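Local coordinates for uncharacterized protein (Neisseria meningitidis, PDB 2PLI), which is the C-terminal CorC-associated, zinc-binding domain of a CBS-domain protein that probably takes part in magnesium and cobalt transport, at residues A[13-16]-A[17-21]; A[29-32]-A[33-37]; A[64-68]-A[69-73]. All coordinates share one frame; numbering follows the deposited sequence.

Contact 1. Residues A[13-16]-A[17-21]; sequences HAVS and SERWR. With ZN (zinc ion), chain G.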
ATOM      1  N   HIS A  13       7.618   6.454   1.501  1.00  5.63           N
ATOM      2  CA  HIS A  13       8.096   7.040   0.248  1.00  4.86           C
ATOM      3  C   HIS A  13       9.584   6.968   0.178  1.00  3.07           C
ATOM      4  O   HIS A  13      10.252   7.522   1.022  1.00  2.97           O
ATOM      5  CB  HIS A  13       7.687   8.483   0.194  1.00  5.54           C
ATOM      6  CG  HIS A  13       8.086   9.143  -1.067  1.00  6.42           C
ATOM      7  ND1 HIS A  13       7.689   8.666  -2.304  1.00  9.35           N
ATOM      8  CD2 HIS A  13       8.839  10.237  -1.293  1.00 10.76           C
ATOM      9  CE1 HIS A  13       8.228   9.430  -3.242  1.00 10.85           C
ATOM     10  NE2 HIS A  13       8.927  10.384  -2.648  1.00  6.61           N
ATOM     11  N   ALA A  14      10.124   6.296  -0.816  1.00  3.29           N
ATOM     12  CA  ALA A  14      11.567   6.242  -0.929  1.00  4.05           C
ATOM     13  C   ALA A  14      12.057   7.558  -1.513  1.00  4.24           C
ATOM     14  O   ALA A  14      11.790   7.831  -2.680  1.00  6.38           O
ATOM     15  CB  ALA A  14      11.997   5.080  -1.821  1.00  3.56           C
ATOM     16  N   VAL A  15      12.813   8.319  -0.742  1.00  5.65           N
ATOM     17  CA  VAL A  15      13.382   9.557  -1.222  1.00  5.75           C
ATOM     18  C   VAL A  15      14.645   9.295  -2.030  1.00  6.03           C
ATOM     19  O   VAL A  15      15.066  10.128  -2.866  1.00  6.76           O
ATOM     20  CB  VAL A  15      13.641  10.555  -0.077  1.00  7.06           C
ATOM     21  CG1 VAL A  15      12.329  10.912   0.634  1.00  6.12           C
ATOM     22  CG2 VAL A  15      14.622  10.032   0.914  1.00  7.61           C
ATOM     23  N   SER A  16      15.278   8.170  -1.695  1.00  6.34           N
ATOM     24  CA  SER A  16      16.320   7.507  -2.465  1.00  6.54           C
ATOM     25  C   SER A  16      16.273   6.014  -2.179  1.00  6.61           C
ATOM     26  O   SER A  16      15.450   5.530  -1.369  1.00  6.16           O
ATOM     27  CB  SER A  16      17.674   8.093  -2.105  1.00  6.86           C
ATOM     28  OG  SER A  16      17.983   7.867  -0.741  1.00  7.91           O
ATOM     29  N   SER A  17      17.135   5.241  -2.827  1.00  5.57           N
ATOM     30  CA  SER A  17      16.972   3.797  -2.724  1.00  6.09           C
ATOM     31  C   SER A  17      17.030   3.276  -1.292  1.00  6.57           C
ATOM     32  O   SER A  17      16.383   2.270  -0.997  1.00  7.63           O
ATOM     33  CB  SER A  17      17.949   3.041  -3.625  1.00  5.60           C
ATOM     34  OG  SER A  17      19.272   3.148  -3.141  1.00  6.09           O
ATOM     35  N   GLU A  18      17.802   3.939  -0.412  1.00  6.17           N
ATOM     36  CA  GLU A  18      17.940   3.486   0.971  1.00  6.31           C
ATOM     37  C   GLU A  18      17.489   4.452   2.084  1.00  5.13           C
ATOM     38  O   GLU A  18      17.941   4.356   3.221  1.00  3.98           O
ATOM     39  CB  GLU A  18      19.350   2.972   1.237  1.00  8.38           C
ATOM     40  CG  GLU A  18      19.670   1.646   0.517  1.00 12.71           C
ATOM     41  CD  GLU A  18      18.834   0.456   1.044  1.00 19.70           C
ATOM     42  OE1 GLU A  18      18.891   0.148   2.286  1.00 19.36           O
ATOM     43  OE2 GLU A  18      18.090  -0.141   0.211  1.00 24.38           O
ATOM     44  N   ARG A  19      16.534   5.308   1.775  1.00  5.44           N
ATOM     45  CA  ARG A  19      16.019   6.252   2.763  1.00  5.67           C
ATOM     46  C   ARG A  19      14.566   6.510   2.450  1.00  4.57           C
ATOM     47  O   ARG A  19      14.206   6.683   1.300  1.00  4.75           O
ATOM     48  CB  ARG A  19      16.807   7.544   2.659  1.00  8.71           C
ATOM     49  CG  ARG A  19      16.733   8.381   3.850  1.00 11.42           C
ATOM     50  CD  ARG A  19      18.108   9.060   4.003  1.00 11.93           C
ATOM     51  NE  ARG A  19      17.978  10.157   4.903  1.00 16.70           N
ATOM     52  CZ  ARG A  19      17.734  11.403   4.545  1.00 12.89           C
ATOM     53  NH1 ARG A  19      17.687  11.785   3.273  1.00 14.24           N
ATOM     54  NH2 ARG A  19      17.597  12.263   5.499  1.00 12.17           N
ATOM     55  N   TRP A  20      13.743   6.518   3.491  1.00  2.96           N
ATOM     56  CA  TRP A  20      12.313   6.586   3.335  1.00  2.66           C
ATOM     57  C   TRP A  20      11.663   7.639   4.215  1.00  3.29           C
ATOM     58  O   TRP A  20      11.937   7.704   5.419  1.00  4.21           O
ATOM     59  CB  TRP A  20      11.692   5.218   3.684  1.00  3.40           C
ATOM     60  CG  TRP A  20      12.289   4.119   2.905  1.00  2.11           C
ATOM     61  CD1 TRP A  20      11.892   3.691   1.682  1.00  3.16           C
ATOM     62  CD2 TRP A  20      13.418   3.311   3.265  1.00  3.17           C
ATOM     63  NE1 TRP A  20      12.708   2.678   1.236  1.00  3.74           N
ATOM     64  CE2 TRP A  20      13.669   2.442   2.180  1.00  3.27           C
ATOM     65  CE3 TRP A  20      14.257   3.237   4.383  1.00  2.00           C
ATOM     66  CZ2 TRP A  20      14.705   1.513   2.193  1.00  4.20           C
ATOM     67  CZ3 TRP A  20      15.322   2.306   4.376  1.00  2.75           C
ATOM     68  CH2 TRP A  20      15.515   1.465   3.297  1.00  3.46           C
ATOM     69  N   ARG A  21      10.761   8.422   3.638  1.00  2.00           N
ATOM     70  CA  ARG A  21       9.969   9.336   4.430  1.00  3.37           C
ATOM     71  C   ARG A  21       8.651   8.649   4.715  1.00  2.38           C
ATOM     72  O   ARG A  21       7.984   8.181   3.765  1.00  3.03           O
ATOM     73  CB  ARG A  21       9.730  10.641   3.683  1.00  3.49           C
ATOM     74  CG  ARG A  21       9.017  11.651   4.595  1.00  6.42           C
ATOM     75  CD  ARG A  21       8.724  12.970   3.867  1.00  9.08           C
ATOM     76  NE  ARG A  21       9.908  13.600   3.334  1.00 15.43           N
ATOM     77  CZ  ARG A  21      10.198  13.699   2.033  1.00 18.52           C
ATOM     78  NH1 ARG A  21       9.381  13.201   1.093  1.00 19.80           N
ATOM     79  NH2 ARG A  21      11.319  14.291   1.665  1.00 18.06           N
TER
HETATM   80 ZN    ZN G 705       9.771  12.016  -3.502  0.70 24.49          ZN
HETATM   81  O   HOH W   1      19.816   6.080  -0.559  1.00 16.92           O
HETATM   82  O   HOH W   2      18.236  10.242   0.592  1.00 20.49           O
HETATM   83  O   HOH W   3       8.081  12.821  -4.356  1.00 46.04           O
HETATM   84  O   HOH W   4      10.940  12.869  -2.047  1.00 41.45           O
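His-13 and Arg-21 face each other as a hydrogen-bonded pair of an antiparallel hairpin, and their side chains run alongside one another. His-13 N gives a bond to Arg-21 O at 2.9 Å, and Arg-21 N returns one to His-13 O at 2.8 Å. With CG anti to the backbone N (chi1 -178°), the imidazole rises beside the Arg-21 guanidinium, their planes 26° apart, and NH1 comes to the ring edge. His-13 NE2 binds a zinc ion at 2.0 Å, two waters being further ligands, while Asp-10 holds ND1 by a hydrogen bond, helping fix the ring's rotation. Past Ala-14, a classic beta bulge sets Val-15 and Ser-16 against Arg-19. Val-15 N bonds to Arg-19 O at 3.0 Å, and Val-15 CG1 sits over one face of the Arg-21 guanidinium, toward its rim. Packing is close on the indole side, where Ala-14 CB meets Trp-20 CD1 at 3.8 Å. The Ser-16 and Arg-19 side is looser and wet: Ser-16 OG binds two waters, one passing to Glu-18 N and the other to Arg-19 NH1, as the chain rounds a type I turn. Ser-17 OG is hydrogen-bonded to Arg-89 of the second subunit. Within its chain the hairpin forms one edge of the sheet, Trp-20 pairing by backbone bonds with Ala-87 of strand 82-89 and meeting Phe-34 and Phe-35 of helix 28-35 edge-to-face.

Contact 2. Residues A[29-32]-A[33-37]; sequences EDIN and TFFGT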
ATOM      1  N   GLU A  29       1.520  -3.127  10.532  1.00  5.92           N
ATOM      2  CA  GLU A  29       1.561  -4.278   9.633  1.00  5.90           C
ATOM      3  C   GLU A  29       2.049  -3.933   8.240  1.00  5.50           C
ATOM      4  O   GLU A  29       2.710  -4.724   7.599  1.00  6.43           O
ATOM      5  CB  GLU A  29       0.203  -4.947   9.524  1.00  6.08           C
ATOM      6  CG  GLU A  29      -0.338  -5.422  10.841  1.00  6.82           C
ATOM      7  CD  GLU A  29      -1.194  -4.434  11.566  1.00  8.16           C
ATOM      8  OE1 GLU A  29      -1.125  -3.215  11.351  1.00  7.72           O
ATOM      9  OE2 GLU A  29      -1.996  -4.906  12.390  1.00 12.47           O
ATOM     10  N   ASP A  30       1.727  -2.733   7.787  1.00  4.15           N
ATOM     11  CA  ASP A  30       2.196  -2.279   6.491  1.00  5.28           C
ATOM     12  C   ASP A  30       3.678  -1.917   6.481  1.00  4.76           C
ATOM     13  O   ASP A  30       4.407  -2.153   5.478  1.00  5.22           O
ATOM     14  CB  ASP A  30       1.294  -1.182   5.969  1.00  4.81           C
ATOM     15  CG  ASP A  30      -0.148  -1.690   5.767  1.00  6.97           C
ATOM     16  OD1 ASP A  30      -0.351  -2.803   5.217  1.00 10.46           O
ATOM     17  OD2 ASP A  30      -1.080  -1.020   6.260  1.00  8.69           O
ATOM     18  N   ILE A  31       4.267  -1.448   7.598  1.00  4.55           N
ATOM     19  CA  ILE A  31       5.695  -1.297   7.827  1.00  3.80           C
ATOM     20  C   ILE A  31       6.363  -2.665   7.732  1.00  4.88           C
ATOM     21  O   ILE A  31       7.365  -2.838   7.071  1.00  4.54           O
ATOM     22  CB  ILE A  31       5.954  -0.675   9.215  1.00  3.75           C
ATOM     23  CG1 ILE A  31       5.406   0.778   9.254  1.00  3.80           C
ATOM     24  CG2 ILE A  31       7.437  -0.729   9.566  1.00  4.79           C
ATOM     25  CD1 ILE A  31       6.171   1.835   8.410  1.00  6.70           C
ATOM     26  N   ASN A  32       5.738  -3.659   8.347  1.00  4.29           N
ATOM     27  CA  ASN A  32       6.355  -4.976   8.390  1.00  5.35           C
ATOM     28  C   ASN A  32       6.455  -5.602   7.013  1.00  5.17           C
ATOM     29  O   ASN A  32       7.463  -6.209   6.669  1.00  6.03           O
ATOM     30  CB  ASN A  32       5.597  -5.893   9.356  1.00  6.10           C
ATOM     31  CG  ASN A  32       5.880  -5.563  10.822  1.00  6.36           C
ATOM     32  OD1 ASN A  32       6.881  -4.930  11.175  1.00  6.51           O
ATOM     33  ND2 ASN A  32       5.013  -6.052  11.688  1.00  7.16           N
ATOM     34  N   THR A  33       5.404  -5.441   6.214  1.00  5.62           N
ATOM     35  CA  THR A  33       5.413  -5.957   4.841  1.00  5.70           C
ATOM     36  C   THR A  33       6.512  -5.282   4.033  1.00  6.80           C
ATOM     37  O   THR A  33       7.245  -5.946   3.282  1.00  7.54           O
ATOM     38  CB  THR A  33       4.034  -5.778   4.213  1.00  6.18           C
ATOM     39  OG1 THR A  33       3.108  -6.525   4.991  1.00  7.47           O
ATOM     40  CG2 THR A  33       3.993  -6.290   2.783  1.00  8.44           C
ATOM     41  N   PHE A  34       6.628  -3.970   4.221  1.00  5.17           N
ATOM     42  CA  PHE A  34       7.553  -3.166   3.428  1.00  4.49           C
ATOM     43  C   PHE A  34       8.995  -3.483   3.732  1.00  6.09           C
ATOM     44  O   PHE A  34       9.831  -3.614   2.804  1.00  6.34           O
ATOM     45  CB  PHE A  34       7.245  -1.687   3.605  1.00  5.33           C
ATOM     46  CG  PHE A  34       8.046  -0.784   2.690  1.00  3.06           C
ATOM     47  CD1 PHE A  34       7.484  -0.334   1.470  1.00  2.76           C
ATOM     48  CD2 PHE A  34       9.322  -0.345   3.030  1.00  4.39           C
ATOM     49  CE1 PHE A  34       8.167   0.516   0.639  1.00  3.62           C
ATOM     50  CE2 PHE A  34      10.008   0.494   2.207  1.00  3.34           C
ATOM     51  CZ  PHE A  34       9.468   0.906   0.986  1.00  3.42           C
ATOM     52  N   PHE A  35       9.308  -3.653   5.015  1.00  4.91           N
ATOM     53  CA  PHE A  35      10.677  -3.777   5.450  1.00  6.09           C
ATOM     54  C   PHE A  35      11.093  -5.176   5.840  1.00  6.70           C
ATOM     55  O   PHE A  35      12.270  -5.421   6.054  1.00  8.11           O
ATOM     56  CB  PHE A  35      10.943  -2.867   6.650  1.00  6.20           C
ATOM     57  CG  PHE A  35      10.986  -1.416   6.299  1.00  2.80           C
ATOM     58  CD1 PHE A  35      12.067  -0.884   5.624  1.00  3.82           C
ATOM     59  CD2 PHE A  35       9.937  -0.574   6.628  1.00  3.31           C
ATOM     60  CE1 PHE A  35      12.092   0.439   5.269  1.00  3.58           C
ATOM     61  CE2 PHE A  35       9.962   0.754   6.292  1.00  4.77           C
ATOM     62  CZ  PHE A  35      11.023   1.269   5.595  1.00  3.76           C
ATOM     63  N   GLY A  36      10.149  -6.081   5.955  1.00  8.73           N
ATOM     64  CA  GLY A  36      10.453  -7.421   6.477  1.00  9.71           C
ATOM     65  C   GLY A  36      10.737  -7.471   7.980  1.00 10.91           C
ATOM     66  O   GLY A  36      11.305  -8.466   8.498  1.00 12.77           O
ATOM     67  N   THR A  37      10.328  -6.435   8.690  1.00 11.21           N
ATOM     68  CA  THR A  37      10.379  -6.349  10.152  1.00 10.22           C
ATOM     69  C   THR A  37       9.231  -7.152  10.770  1.00 11.63           C
ATOM     70  O   THR A  37       8.291  -7.557  10.090  1.00 10.17           O
ATOM     71  CB  THR A  37      10.347  -4.878  10.598  1.00 10.79           C
ATOM     72  OG1 THR A  37       9.262  -4.205   9.933  1.00  9.09           O
ATOM     73  CG2 THR A  37      11.659  -4.167  10.220  1.00  9.08           C
TER
HETATM   74  O   HOH W   5       0.604  -5.358   4.458  1.00 25.67           O
HETATM   75  O   HOH W   6       7.429  -9.239   8.305  1.00 34.94           O
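The Phe-35 ring has Phe-34 CD2 over the centre of one face and the Ile-31 carbonyl oxygen at its edge, close to the ring plane; Phe-35 CG in turn lies in the plane of the Phe-34 ring, at its edge. This is the C-terminal end of helix 28-35, where Gly-36 takes a positive phi (72°) and turns the chain out of the helix. Phe-35 N bonds to Ile-31 O at 2.9 Å, and the two side chains point the same way, Ile-31 CG2 lying 3.9 Å from Phe-35 CD2. Ile-31 and Phe-35 pack on Ile-22, which places this buried side of the helix against strand 19-23. The polar side is hydrated, a water linking Asp-30 OD1 to Thr-33 OG1. Asp-30 OD2 forms a salt bridge with Arg-21 of the third subunit, and Glu-29 shares a zinc ion with Asp-45. Across the helix end, the side chains of Asn-32 and Thr-37 cross at about a right angle. Tyr-39 O accepts from Asn-32 ND2, helping hold the amide's rotation, and Thr-37 OG1 donates to Asn-32 OD1 at 2.8 Å, in the carbonyl plane and on a lone pair.

Contact 3. Residues A[64-68]-A[69-73]; sequences KVLIG and GLQFT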
ATOM      1  N   LYS A  64      15.738  10.673  17.503  1.00  7.37           N
ATOM      2  CA  LYS A  64      15.899   9.421  16.802  1.00  9.00           C
ATOM      3  C   LYS A  64      15.703   8.245  17.733  1.00  9.00           C
ATOM      4  O   LYS A  64      15.975   8.330  18.960  1.00  8.08           O
ATOM      5  CB  LYS A  64      17.232   9.334  16.096  1.00 10.49           C
ATOM      6  CG  LYS A  64      18.433   9.129  16.929  1.00 14.25           C
ATOM      7  CD  LYS A  64      19.666   8.824  15.997  1.00 13.94           C
ATOM      8  CE  LYS A  64      20.767   8.077  16.728  1.00 17.33           C
ATOM      9  NZ  LYS A  64      22.022   7.921  15.884  1.00 20.36           N
ATOM     10  N   VAL A  65      15.254   7.149  17.131  1.00  7.78           N
ATOM     11  CA  VAL A  65      15.135   5.886  17.822  1.00  9.02           C
ATOM     12  C   VAL A  65      15.464   4.716  16.903  1.00  8.58           C
ATOM     13  O   VAL A  65      15.051   4.681  15.743  1.00  9.45           O
ATOM     14  CB  VAL A  65      13.753   5.758  18.556  1.00  9.63           C
ATOM     15  CG1 VAL A  65      12.662   5.709  17.568  1.00  8.41           C
ATOM     16  CG2 VAL A  65      13.752   4.589  19.515  1.00  9.60           C
ATOM     17  N   LEU A  66      16.251   3.775  17.420  1.00  9.05           N
ATOM     18  CA  LEU A  66      16.516   2.517  16.720  1.00 10.53           C
ATOM     19  C   LEU A  66      15.526   1.449  17.162  1.00 10.90           C
ATOM     20  O   LEU A  66      15.411   1.156  18.361  1.00 10.60           O
ATOM     21  CB  LEU A  66      17.941   2.005  17.025  1.00 11.11           C
ATOM     22  CG  LEU A  66      19.124   2.914  16.722  1.00 16.63           C
ATOM     23  CD1 LEU A  66      20.406   2.074  16.526  1.00 20.49           C
ATOM     24  CD2 LEU A  66      18.865   3.791  15.532  1.00 21.14           C
ATOM     25  N   ILE A  67      14.821   0.855  16.208  1.00 10.56           N
ATOM     26  CA  ILE A  67      13.891  -0.225  16.527  1.00 10.47           C
ATOM     27  C   ILE A  67      14.181  -1.348  15.550  1.00 11.02           C
ATOM     28  O   ILE A  67      14.007  -1.204  14.341  1.00  8.54           O
ATOM     29  CB  ILE A  67      12.414   0.181  16.380  1.00 10.04           C
ATOM     30  CG1 ILE A  67      12.155   1.590  16.936  1.00 10.19           C
ATOM     31  CG2 ILE A  67      11.522  -0.898  17.026  1.00 11.17           C
ATOM     32  CD1 ILE A  67      10.698   2.089  16.727  1.00 11.75           C
ATOM     33  N   GLY A  68      14.650  -2.473  16.069  1.00 12.02           N
ATOM     34  CA  GLY A  68      15.078  -3.523  15.176  1.00 13.23           C
ATOM     35  C   GLY A  68      16.216  -2.959  14.343  1.00 13.79           C
ATOM     36  O   GLY A  68      17.121  -2.274  14.867  1.00 16.35           O
ATOM     37  N   GLY A  69      16.185  -3.223  13.053  1.00 12.12           N
ATOM     38  CA  GLY A  69      17.297  -2.828  12.197  1.00 10.93           C
ATOM     39  C   GLY A  69      17.051  -1.515  11.474  1.00  9.87           C
ATOM     40  O   GLY A  69      17.706  -1.249  10.474  1.00 10.89           O
ATOM     41  N   LEU A  70      16.108  -0.722  11.969  1.00  8.91           N
ATOM     42  CA  LEU A  70      15.753   0.552  11.350  1.00  8.71           C
ATOM     43  C   LEU A  70      15.947   1.702  12.337  1.00  8.00           C
ATOM     44  O   LEU A  70      15.593   1.582  13.514  1.00  8.85           O
ATOM     45  CB  LEU A  70      14.301   0.571  10.880  1.00  8.45           C
ATOM     46  CG  LEU A  70      13.892  -0.371   9.757  1.00  9.93           C
ATOM     47  CD1 LEU A  70      12.408  -0.169   9.423  1.00  9.60           C
ATOM     48  CD2 LEU A  70      14.773  -0.207   8.525  1.00 11.60           C
ATOM     49  N   GLN A  71      16.469   2.817  11.839  1.00  7.58           N
ATOM     50  CA  GLN A  71      16.572   4.062  12.613  1.00  7.60           C
ATOM     51  C   GLN A  71      15.497   4.999  12.103  1.00  6.58           C
ATOM     52  O   GLN A  71      15.380   5.224  10.871  1.00  7.97           O
ATOM     53  CB  GLN A  71      17.926   4.720  12.397  1.00  7.44           C
ATOM     54  CG  GLN A  71      18.020   6.053  13.138  1.00 10.62           C
ATOM     55  CD  GLN A  71      19.272   6.800  12.808  1.00 11.22           C
ATOM     56  OE1 GLN A  71      20.339   6.515  13.367  1.00 16.31           O
ATOM     57  NE2 GLN A  71      19.175   7.758  11.889  1.00 16.30           N
ATOM     58  N   PHE A  72      14.706   5.529  13.016  1.00  5.21           N
ATOM     59  CA  PHE A  72      13.654   6.477  12.680  1.00  5.48           C
ATOM     60  C   PHE A  72      14.032   7.794  13.293  1.00  5.53           C
ATOM     61  O   PHE A  72      14.278   7.837  14.503  1.00  7.52           O
ATOM     62  CB  PHE A  72      12.326   6.051  13.268  1.00  6.89           C
ATOM     63  CG  PHE A  72      11.804   4.796  12.700  1.00  4.39           C
ATOM     64  CD1 PHE A  72      11.098   4.790  11.526  1.00  5.20           C
ATOM     65  CD2 PHE A  72      12.107   3.586  13.299  1.00  5.16           C
ATOM     66  CE1 PHE A  72      10.651   3.598  10.961  1.00  7.08           C
ATOM     67  CE2 PHE A  72      11.655   2.395  12.785  1.00  5.74           C
ATOM     68  CZ  PHE A  72      10.934   2.377  11.595  1.00  6.42           C
ATOM     69  N   THR A  73      14.047   8.844  12.495  1.00  4.45           N
ATOM     70  CA  THR A  73      14.264  10.185  13.008  1.00  3.74           C
ATOM     71  C   THR A  73      12.998  10.969  12.812  1.00  3.28           C
ATOM     72  O   THR A  73      12.392  10.929  11.768  1.00  3.18           O
ATOM     73  CB  THR A  73      15.449  10.904  12.297  1.00  3.85           C
ATOM     74  OG1 THR A  73      16.622  10.087  12.384  1.00  4.31           O
ATOM     75  CG2 THR A  73      15.731  12.258  12.946  1.00  4.40           C
TER
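Leu-66 and Gln-71 lie across from each other as a non-hydrogen-bonded pair in a tight antiparallel beta hairpin, closed by a type II' turn from Ile-67 to Leu-70 with Gly-68 and Gly-69 at its corners. Their side chains slant across one another, and Leu-66 CD2 presses on the start of the glutamine chain, 3.4 Å from Gln-71 CG. Gln-71 is extended, its CG anti to the backbone N (chi1 177°), which carries the amide past the leucine and over to Lys-64. The lysine leaves its backbone with CG between N and the carbonyl carbon (chi1 73°), then runs straight, so that Lys-64 CD passes alongside the amide, 3.6 Å from Gln-71 OE1. Thr-73 is on this same face, with OG1 near Lys-64 CB.

The reverse face is apolar. Here Ile-67 and Phe-72 meet at about a right angle, Ile-67 CD1 coming obliquely to the ring at 4.0 Å from Phe-72 CD2, and the Val-65 carbonyl oxygen lies at the edge of that ring. Val-65 and Ile-67 reach Glu-54 of helix 47-55, and Phe-72 packs on Ile-47 of the same helix, so this is the side of the hairpin turned to the helix. Leu-70 also points this way, touching Thr-37 and Tyr-39, whose OH is hydrogen-bonded to Ile-67 O.

Between the faces the backbones pair regularly: Val-65 and Phe-72 exchange two bonds, that from Phe-72 N to Val-65 O being 2.9 Å long and nearly straight. At the turn Ile-67 and Leu-70 exchange backbone hydrogen bonds in both directions. Strand 70-77 continues the sheet through backbone bonds to strand 82-89. At the lysine tip, Lys-64 NZ makes a weak hydrogen bond of 3.3 Å with Gln-71 OE1.

The contacts come in series along the chain, and their centres lie 14 to 15 Å from one another. Contacts 1 and 3 are hairpins at the two margins of one five-stranded antiparallel sheet, with strand 82-89 lying between strands 19-23 and 70-77; their nearest atoms are about 5 Å apart and do not touch. Contact 2, on helix 28-35, bridges them: Trp-20 NE1 of contact 1 is 3.6 Å from Phe-34 CE2, and Phe-35 CG is 3.7 Å from Leu-70 CD1 of contact 3. One helix end thus packs against both hairpins. Contacts 1 and 2 also meet the second subunit, tying this part of the fold to the assembly.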